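Local atomic coordinates of encapsidation protein (PDB entry 7JQP), a protein that probably acts as the ATPase of a phage DNA packaging motor, coupling ATP hydrolysis to the translocation of viral DNA into the capsid. Residues 7-12 and 30-35; 19-24 and 182-187; 49-54 and 119-124. All coordinates share one frame; numbering follows the deposited sequence.

Contact 1 (7-12 and 30-35); sequences EFWTPK and VGKTFN. With SO4 (sulfate ion), chain F.
Trp9 and Lys32 meet with their side chains at about a right angle, the aliphatic part of the lysine passing one face of the indole. Lys32 CG lies 4.0 Å above the plane of the Trp9 ring, displaced toward the rim, where its closest ring atom is CE3. Pro11 N lies over the opposite face, so Lys32 CG and Pro11 N flank the ring on its two faces, both near the rim. With CG anti to the backbone N (chi1 179°), the Trp9 ring is carried over to the Lys32 side chain. Beside this pair, Val30 CG1 packs 3.6 Å from Trp9 CB and reaches Phe8 CA at 4.1 Å. Asn35, one helical turn after Gly31, places CB 4.2 Å from Thr10 CA.

Segment 30-35 is consistent with the end of a P-loop (Walker A motif), as expected of this P-loop NTPase family: Gly31 is the N-cap of helix 32-46, followed by Lys32 and Thr33. A sulfate sits at this helix end, where Lys32 N donates to its O4 at 2.6 Å with an N-H...O angle of 167°, and Gly29 N is a second backbone donor. The sulfate probably comes from the crystallisation liquor; its position is consistent with a nucleotide phosphate site.

The Lys32 chain bends at chi3 (-55°), bringing CE to 3.7 Å from sulfate O4. The amine beyond it is hydrogen-bonded to Gly26 O and Asn189 OD1. The indole is anchored in turn, its NE1 bonding to Gln223 OE1 on strand 221-225, the neighbour of strand 21-26 in the sheet. Outward again, Pro11 reaches Phe185 of strand 183-188.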
# COMPACT_ATOMS: atom_id res chain seq x y z
N GLU A 7 -26.28 -13.29 31.92
CA GLU A 7 -26.41 -11.98 31.30
C GLU A 7 -26.14 -12.03 29.80
O GLU A 7 -26.79 -11.31 29.02
CB GLU A 7 -25.46 -10.99 31.97
CG GLU A 7 -25.85 -10.58 33.38
CD GLU A 7 -24.86 -9.62 34.00
OE1 GLU A 7 -23.96 -9.14 33.28
OE2 GLU A 7 -24.98 -9.34 35.21
N PHE A 8 -25.20 -12.86 29.36
CA PHE A 8 -24.71 -12.75 27.99
C PHE A 8 -25.68 -13.38 27.00
O PHE A 8 -26.26 -14.44 27.24
CB PHE A 8 -23.31 -13.36 27.83
CG PHE A 8 -23.11 -14.71 28.49
CD1 PHE A 8 -23.83 -15.82 28.08
CD2 PHE A 8 -22.16 -14.86 29.49
CE1 PHE A 8 -23.63 -17.05 28.68
CE2 PHE A 8 -21.95 -16.09 30.09
CZ PHE A 8 -22.69 -17.18 29.69
N TRP A 9 -25.84 -12.69 25.87
CA TRP A 9 -26.72 -13.14 24.80
C TRP A 9 -26.20 -14.42 24.15
O TRP A 9 -25.00 -14.59 23.95
CB TRP A 9 -26.83 -12.03 23.75
CG TRP A 9 -27.68 -12.39 22.59
CD1 TRP A 9 -29.00 -12.13 22.42
CD2 TRP A 9 -27.25 -13.09 21.42
NE1 TRP A 9 -29.43 -12.62 21.22
CE2 TRP A 9 -28.38 -13.22 20.58
CE3 TRP A 9 -26.03 -13.62 20.99
CZ2 TRP A 9 -28.31 -13.86 19.34
CZ3 TRP A 9 -25.97 -14.25 19.77
CH2 TRP A 9 -27.10 -14.36 18.96
N THR A 10 -27.13 -15.31 23.82
CA THR A 10 -26.80 -16.58 23.18
C THR A 10 -27.88 -16.95 22.18
O THR A 10 -29.04 -16.56 22.35
CB THR A 10 -26.64 -17.70 24.22
OG1 THR A 10 -26.07 -18.86 23.60
CG2 THR A 10 -27.99 -18.06 24.83
N PRO A 11 -27.52 -17.69 21.11
CA PRO A 11 -28.52 -18.03 20.09
C PRO A 11 -29.28 -19.33 20.33
O PRO A 11 -29.88 -19.87 19.40
CB PRO A 11 -27.67 -18.13 18.82
CG PRO A 11 -26.39 -18.73 19.32
CD PRO A 11 -26.17 -18.14 20.72
N LYS A 12 -29.26 -19.85 21.56
CA LYS A 12 -29.97 -21.10 21.83
C LYS A 12 -31.46 -20.95 21.57
O LYS A 12 -32.09 -21.80 20.93
CB LYS A 12 -29.72 -21.55 23.27
CG LYS A 12 -28.80 -22.75 23.40
CD LYS A 12 -28.52 -23.07 24.87
CE LYS A 12 -29.80 -23.29 25.66
NZ LYS A 12 -29.54 -23.56 27.10
N VAL A 30 -21.55 -7.52 24.10
CA VAL A 30 -22.17 -8.71 24.66
C VAL A 30 -21.63 -9.98 24.02
O VAL A 30 -22.11 -11.08 24.32
CB VAL A 30 -23.70 -8.63 24.52
CG1 VAL A 30 -24.38 -9.83 25.15
CG2 VAL A 30 -24.23 -7.34 25.15
N GLY A 31 -20.62 -9.87 23.16
CA GLY A 31 -20.05 -11.02 22.51
C GLY A 31 -21.05 -11.79 21.66
O GLY A 31 -21.20 -13.00 21.82
N LYS A 32 -21.75 -11.09 20.77
CA LYS A 32 -22.66 -11.77 19.84
C LYS A 32 -21.87 -12.71 18.93
O LYS A 32 -22.25 -13.87 18.74
CB LYS A 32 -23.44 -10.75 19.02
CG LYS A 32 -24.48 -9.98 19.81
CD LYS A 32 -25.08 -8.80 19.05
CE LYS A 32 -23.98 -7.85 18.56
NZ LYS A 32 -24.50 -6.54 18.08
N THR A 33 -20.76 -12.22 18.38
CA THR A 33 -19.91 -13.07 17.56
C THR A 33 -19.32 -14.19 18.41
O THR A 33 -19.25 -15.35 17.97
CB THR A 33 -18.80 -12.24 16.92
OG1 THR A 33 -19.36 -11.06 16.34
CG2 THR A 33 -18.08 -13.05 15.85
N PHE A 34 -18.89 -13.87 19.63
CA PHE A 34 -18.33 -14.86 20.54
C PHE A 34 -19.32 -15.99 20.80
O PHE A 34 -19.00 -17.17 20.63
CB PHE A 34 -17.92 -14.17 21.84
CG PHE A 34 -17.52 -15.10 22.94
CD1 PHE A 34 -18.45 -15.52 23.88
CD2 PHE A 34 -16.21 -15.55 23.06
CE1 PHE A 34 -18.09 -16.37 24.90
CE2 PHE A 34 -15.85 -16.41 24.08
CZ PHE A 34 -16.79 -16.82 25.00
N ASN A 35 -20.54 -15.65 21.22
CA ASN A 35 -21.51 -16.68 21.57
C ASN A 35 -21.99 -17.44 20.34
O ASN A 35 -22.17 -18.67 20.40
CB ASN A 35 -22.69 -16.04 22.31
CG ASN A 35 -22.30 -15.55 23.70
OD1 ASN A 35 -22.48 -14.38 24.03
ND2 ASN A 35 -21.75 -16.45 24.51
S SO4 F . -19.96 -8.06 20.15
O1 SO4 F . -19.84 -6.61 20.29
O2 SO4 F . -20.04 -8.41 18.74
O3 SO4 F . -18.80 -8.70 20.75
O4 SO4 F . -21.17 -8.51 20.83

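Contact 2 (19-24 and 182-187); sequences DRIFLV and FYLFML
Ile21 to Val24 pair in parallel with Leu184 to Leu187, the strand axes 4.8 Å apart at closest and 13° from alignment. Leu184 N donates to Arg20 O, and Leu184 O accepts from Phe22 N. The ladder continues with Met186 N to Phe22 O at 3.0 Å, then Val24 N to Met186 O. Side chains alternate between the two faces of the sheet. On one, Phe22 and Phe185 lie side by side and point the same way: Phe22 CD2 stands 3.7 Å above one face of the Phe185 ring, toward its rim, with the ring planes 34° apart. The rim of Phe22 also meets that of Tyr183, CE2 to CD2 at 3.6 Å.

Strand 183-188 is inserted between strand 21-26, which leads into the probable P-loop, and strand 140-145; this order is the hallmark of the ASCE fold.

On the other face Leu23 CD1 packs against CB of selenomethionine Met186, and Ile21 CG2 lies 4.2 Å from Leu184 CD2. Phe238 of a second subunit packs on Ile21 and Leu184 and meets Phe182 edge-to-face. Arg20 runs extended from CG to NE past Phe182 O, which is 3.2 Å from its CD; its NH1 forms a salt bridge with Asp181.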
# COMPACT_ATOMS: atom_id res chain seq x y z
N ASP A 19 -37.16 -20.87 11.95
CA ASP A 19 -36.50 -19.95 11.02
C ASP A 19 -35.00 -20.22 10.97
O ASP A 19 -34.37 -20.55 11.99
CB ASP A 19 -36.75 -18.50 11.44
CG ASP A 19 -38.23 -18.19 11.58
OD1 ASP A 19 -38.99 -18.45 10.63
OD2 ASP A 19 -38.62 -17.68 12.66
N ARG A 20 -34.43 -20.09 9.78
CA ARG A 20 -33.00 -20.27 9.56
C ARG A 20 -32.26 -18.95 9.34
O ARG A 20 -31.04 -18.97 9.20
CB ARG A 20 -32.76 -21.19 8.36
CG ARG A 20 -33.39 -22.58 8.50
CD ARG A 20 -32.95 -23.49 7.36
NE ARG A 20 -33.35 -24.88 7.57
CZ ARG A 20 -32.73 -25.73 8.38
NH1 ARG A 20 -31.67 -25.34 9.08
NH2 ARG A 20 -33.17 -26.98 8.50
N ILE A 21 -32.97 -17.83 9.32
CA ILE A 21 -32.37 -16.51 9.12
C ILE A 21 -32.71 -15.65 10.33
O ILE A 21 -33.88 -15.51 10.70
CB ILE A 21 -32.87 -15.85 7.82
CG1 ILE A 21 -32.51 -16.72 6.62
CG2 ILE A 21 -32.29 -14.45 7.68
CD1 ILE A 21 -33.03 -16.19 5.29
N PHE A 22 -31.68 -15.06 10.94
CA PHE A 22 -31.84 -14.24 12.13
C PHE A 22 -31.09 -12.92 11.95
O PHE A 22 -30.02 -12.88 11.34
CB PHE A 22 -31.30 -14.96 13.37
CG PHE A 22 -31.73 -16.39 13.47
CD1 PHE A 22 -32.98 -16.73 13.96
CD2 PHE A 22 -30.88 -17.40 13.05
CE1 PHE A 22 -33.36 -18.05 14.05
CE2 PHE A 22 -31.26 -18.72 13.13
CZ PHE A 22 -32.50 -19.05 13.63
N LEU A 23 -31.67 -11.85 12.50
CA LEU A 23 -31.04 -10.54 12.53
C LEU A 23 -30.92 -10.11 13.99
O LEU A 23 -31.94 -9.98 14.68
CB LEU A 23 -31.85 -9.52 11.74
CG LEU A 23 -31.29 -8.09 11.72
CD1 LEU A 23 -30.01 -8.04 10.90
CD2 LEU A 23 -32.31 -7.12 11.16
N VAL A 24 -29.69 -9.92 14.46
CA VAL A 24 -29.41 -9.55 15.84
C VAL A 24 -28.80 -8.15 15.83
O VAL A 24 -27.73 -7.94 15.26
CB VAL A 24 -28.47 -10.56 16.52
CG1 VAL A 24 -28.33 -10.23 17.99
CG2 VAL A 24 -28.99 -11.97 16.33
N PHE A 182 -29.00 -24.89 6.57
CA PHE A 182 -28.14 -23.72 6.47
C PHE A 182 -28.66 -22.65 7.42
O PHE A 182 -29.87 -22.54 7.64
CB PHE A 182 -28.10 -23.20 5.02
CG PHE A 182 -26.99 -22.23 4.74
CD1 PHE A 182 -25.74 -22.69 4.34
CD2 PHE A 182 -27.19 -20.87 4.84
CE1 PHE A 182 -24.71 -21.81 4.07
CE2 PHE A 182 -26.17 -19.98 4.57
CZ PHE A 182 -24.93 -20.45 4.18
N TYR A 183 -27.74 -21.88 7.99
CA TYR A 183 -28.10 -20.82 8.92
C TYR A 183 -27.35 -19.55 8.57
O TYR A 183 -26.16 -19.58 8.23
CB TYR A 183 -27.79 -21.23 10.37
CG TYR A 183 -28.78 -22.21 10.95
CD1 TYR A 183 -28.63 -23.58 10.76
CD2 TYR A 183 -29.88 -21.76 11.68
CE1 TYR A 183 -29.54 -24.47 11.29
CE2 TYR A 183 -30.79 -22.66 12.21
CZ TYR A 183 -30.62 -24.01 12.02
OH TYR A 183 -31.53 -24.90 12.54
N LEU A 184 -28.05 -18.42 8.65
CA LEU A 184 -27.48 -17.10 8.40
C LEU A 184 -27.70 -16.22 9.62
O LEU A 184 -28.83 -16.10 10.11
CB LEU A 184 -28.10 -16.45 7.16
CG LEU A 184 -27.80 -14.97 6.95
CD1 LEU A 184 -26.31 -14.73 6.78
CD2 LEU A 184 -28.57 -14.42 5.75
N PHE A 185 -26.62 -15.61 10.11
CA PHE A 185 -26.68 -14.71 11.26
C PHE A 185 -26.21 -13.33 10.82
O PHE A 185 -25.09 -13.18 10.31
CB PHE A 185 -25.81 -15.24 12.41
CG PHE A 185 -26.46 -16.34 13.20
CD1 PHE A 185 -26.35 -17.66 12.80
CD2 PHE A 185 -27.18 -16.05 14.35
CE1 PHE A 185 -26.95 -18.68 13.53
CE2 PHE A 185 -27.78 -17.07 15.08
CZ PHE A 185 -27.66 -18.38 14.67
N MSE A 186 -27.06 -12.33 11.02
CA MSE A 186 -26.72 -10.94 10.74
C MSE A 186 -26.58 -10.19 12.06
O MSE A 186 -27.55 -10.06 12.81
CB MSE A 186 -27.77 -10.29 9.86
CG MSE A 186 -27.58 -10.54 8.37
SE MSE A 186 -29.25 -10.35 7.37
CE MSE A 186 -28.52 -10.17 5.58
N LEU A 187 -25.37 -9.71 12.35
CA LEU A 187 -25.07 -9.05 13.61
C LEU A 187 -24.75 -7.59 13.36
O LEU A 187 -23.87 -7.27 12.55
CB LEU A 187 -23.89 -9.74 14.31
CG LEU A 187 -23.97 -11.26 14.45
CD1 LEU A 187 -22.62 -11.84 14.84
CD2 LEU A 187 -25.03 -11.64 15.47

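Contact 3 (49-54 and 119-124); sequences VSMVYL and CIVYFI
Tyr122 lays its ring edge against the strand that carries Ser50 and Met51. Ser50 CB lies in the ring plane, 3.7 Å from Tyr122 CE1, and Met51 O is also at that edge. Cys119 SG, from the tyrosine's own strand, sits over the centre of one ring face, 3.7 Å above the plane. With OG anti to the carbonyl carbon (chi1 -55°), the Ser50 hydroxyl donates to Cys119 O at 3.0 Å, adding a side-chain bond at the start of the strand pair.

Tyr53 and Phe123 share the opposite face of the sheet. Their planes are 71° apart, and Tyr53 CD2 approaches the rim of Phe123 at CD1, 3.4 Å away. Val121 CG1 lies over one face of the Phe123 ring, offset toward its rim, while Phe69 meets both aromatic rings edge-to-face. Tyr53 OH is hydrogen-bonded to Asp146 and to Arg55.

On the Tyr122 face, Val52 CG1 meets Ile124 CD1 at 3.4 Å, and Leu54 CD1 reaches Ile124 CB at 3.7 Å. Helix 164-175 covers these aliphatic groups through Ile175, Leu168 and Leu171.

The side chains are kept in register by parallel backbone pairing: Tyr122 N to Met51 O, Tyr53 N to Tyr122 O and Ile124 N to Tyr53 O, preceded by a weak bond from Met51 N to Ile120 O. Ile120 and Val121 form a classic beta bulge opposite strand 112-115. Strand 118-125 thus joins the parallel core of a P-loop ATPase, through strand 50-55, to the antiparallel strands that extend its sheet.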
# COMPACT_ATOMS: atom_id res chain seq x y z
N VAL A 49 -19.02 -29.80 9.42
CA VAL A 49 -19.59 -28.63 8.77
C VAL A 49 -18.66 -27.45 8.99
O VAL A 49 -18.12 -27.27 10.09
CB VAL A 49 -21.02 -28.33 9.29
CG1 VAL A 49 -22.02 -29.29 8.67
CG2 VAL A 49 -21.07 -28.43 10.81
N SER A 50 -18.51 -26.62 7.97
CA SER A 50 -17.64 -25.46 8.03
C SER A 50 -18.47 -24.22 8.33
O SER A 50 -19.71 -24.25 8.36
CB SER A 50 -16.88 -25.29 6.72
OG SER A 50 -16.15 -26.46 6.39
N MSE A 51 -17.77 -23.13 8.58
CA MSE A 51 -18.41 -21.85 8.87
C MSE A 51 -17.78 -20.79 8.00
O MSE A 51 -16.62 -20.90 7.58
CB MSE A 51 -18.26 -21.49 10.34
CG MSE A 51 -18.88 -20.16 10.73
SE MSE A 51 -18.16 -19.51 12.43
CE MSE A 51 -19.64 -18.37 12.98
N VAL A 52 -18.54 -19.74 7.72
CA VAL A 52 -18.07 -18.60 6.96
C VAL A 52 -18.32 -17.34 7.78
O VAL A 52 -19.45 -17.07 8.19
CB VAL A 52 -18.77 -18.52 5.59
CG1 VAL A 52 -18.50 -17.18 4.98
CG2 VAL A 52 -18.29 -19.62 4.67
N TYR A 53 -17.26 -16.56 7.99
CA TYR A 53 -17.36 -15.27 8.66
C TYR A 53 -17.29 -14.18 7.61
O TYR A 53 -16.29 -14.08 6.88
CB TYR A 53 -16.24 -15.11 9.69
CG TYR A 53 -16.37 -13.85 10.52
CD1 TYR A 53 -17.36 -13.74 11.48
CD2 TYR A 53 -15.49 -12.79 10.36
CE1 TYR A 53 -17.49 -12.60 12.25
CE2 TYR A 53 -15.60 -11.65 11.13
CZ TYR A 53 -16.60 -11.56 12.07
OH TYR A 53 -16.73 -10.42 12.84
N LEU A 54 -18.33 -13.36 7.53
CA LEU A 54 -18.47 -12.38 6.46
C LEU A 54 -18.33 -10.97 7.02
O LEU A 54 -18.80 -10.68 8.12
CB LEU A 54 -19.81 -12.53 5.75
CG LEU A 54 -19.95 -11.77 4.43
CD1 LEU A 54 -19.05 -12.38 3.37
CD2 LEU A 54 -21.40 -11.74 3.96
N CYS A 119 -10.66 -27.28 7.51
CA CYS A 119 -11.10 -25.90 7.61
C CYS A 119 -12.50 -25.83 8.19
O CYS A 119 -13.43 -26.48 7.69
CB CYS A 119 -11.08 -25.24 6.23
SG CYS A 119 -11.64 -23.52 6.22
N ILE A 120 -12.66 -25.04 9.25
CA ILE A 120 -13.95 -24.87 9.89
C ILE A 120 -14.48 -23.45 9.79
O ILE A 120 -15.69 -23.24 9.99
CB ILE A 120 -13.89 -25.30 11.37
CG1 ILE A 120 -12.71 -24.63 12.07
CG2 ILE A 120 -13.80 -26.82 11.48
CD1 ILE A 120 -12.84 -24.57 13.58
N VAL A 121 -13.64 -22.47 9.49
CA VAL A 121 -14.08 -21.09 9.33
C VAL A 121 -13.42 -20.49 8.09
O VAL A 121 -12.22 -20.66 7.86
CB VAL A 121 -13.76 -20.24 10.58
CG1 VAL A 121 -14.26 -18.82 10.41
CG2 VAL A 121 -14.39 -20.88 11.82
N TYR A 122 -14.23 -19.79 7.30
CA TYR A 122 -13.77 -19.05 6.13
C TYR A 122 -14.03 -17.57 6.38
O TYR A 122 -15.11 -17.19 6.87
CB TYR A 122 -14.50 -19.44 4.84
CG TYR A 122 -14.32 -20.85 4.33
CD1 TYR A 122 -15.07 -21.90 4.85
CD2 TYR A 122 -13.45 -21.13 3.28
CE1 TYR A 122 -14.93 -23.18 4.36
CE2 TYR A 122 -13.31 -22.41 2.79
CZ TYR A 122 -14.05 -23.43 3.33
OH TYR A 122 -13.90 -24.71 2.84
N PHE A 123 -13.07 -16.73 6.04
CA PHE A 123 -13.21 -15.28 6.13
C PHE A 123 -13.35 -14.72 4.72
O PHE A 123 -12.50 -14.96 3.86
CB PHE A 123 -12.02 -14.67 6.87
CG PHE A 123 -11.94 -15.09 8.31
CD1 PHE A 123 -12.65 -14.41 9.29
CD2 PHE A 123 -11.16 -16.17 8.69
CE1 PHE A 123 -12.58 -14.80 10.62
CE2 PHE A 123 -11.09 -16.57 10.01
CZ PHE A 123 -11.80 -15.88 10.98
N ILE A 124 -14.44 -13.98 4.50
CA ILE A 124 -14.79 -13.43 3.19
C ILE A 124 -15.22 -11.99 3.35
O ILE A 124 -15.83 -11.60 4.35
CB ILE A 124 -15.93 -14.22 2.52
CG1 ILE A 124 -15.66 -15.71 2.51
CG2 ILE A 124 -16.23 -13.67 1.13
CD1 ILE A 124 -16.86 -16.48 2.09

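Overall arrangement
Contacts 2 and 3 belong to one sheet, their centres about 15 Å apart, with strand 140-145 between strands 50-55 and 183-188. Contact 1 lies against the sheet, its centre about 14 Å from that of contact 2 and about 18 Å from that of contact 3. It touches both: Trp9 CZ2 packs 3.6 Å from Val24 CG2, and Thr33 CG2 lies 3.7 Å from Tyr53 CE1. Strand 21-26, the probable P-loop and helix 32-46 follow one another, and strand 50-55 comes next in the chain. The sulfate of contact 1 and the Leu187 side chain of contact 2 have their nearest atoms about 6 Å apart, consistent with a nucleotide site beside the Leu187 end of strand 183-188.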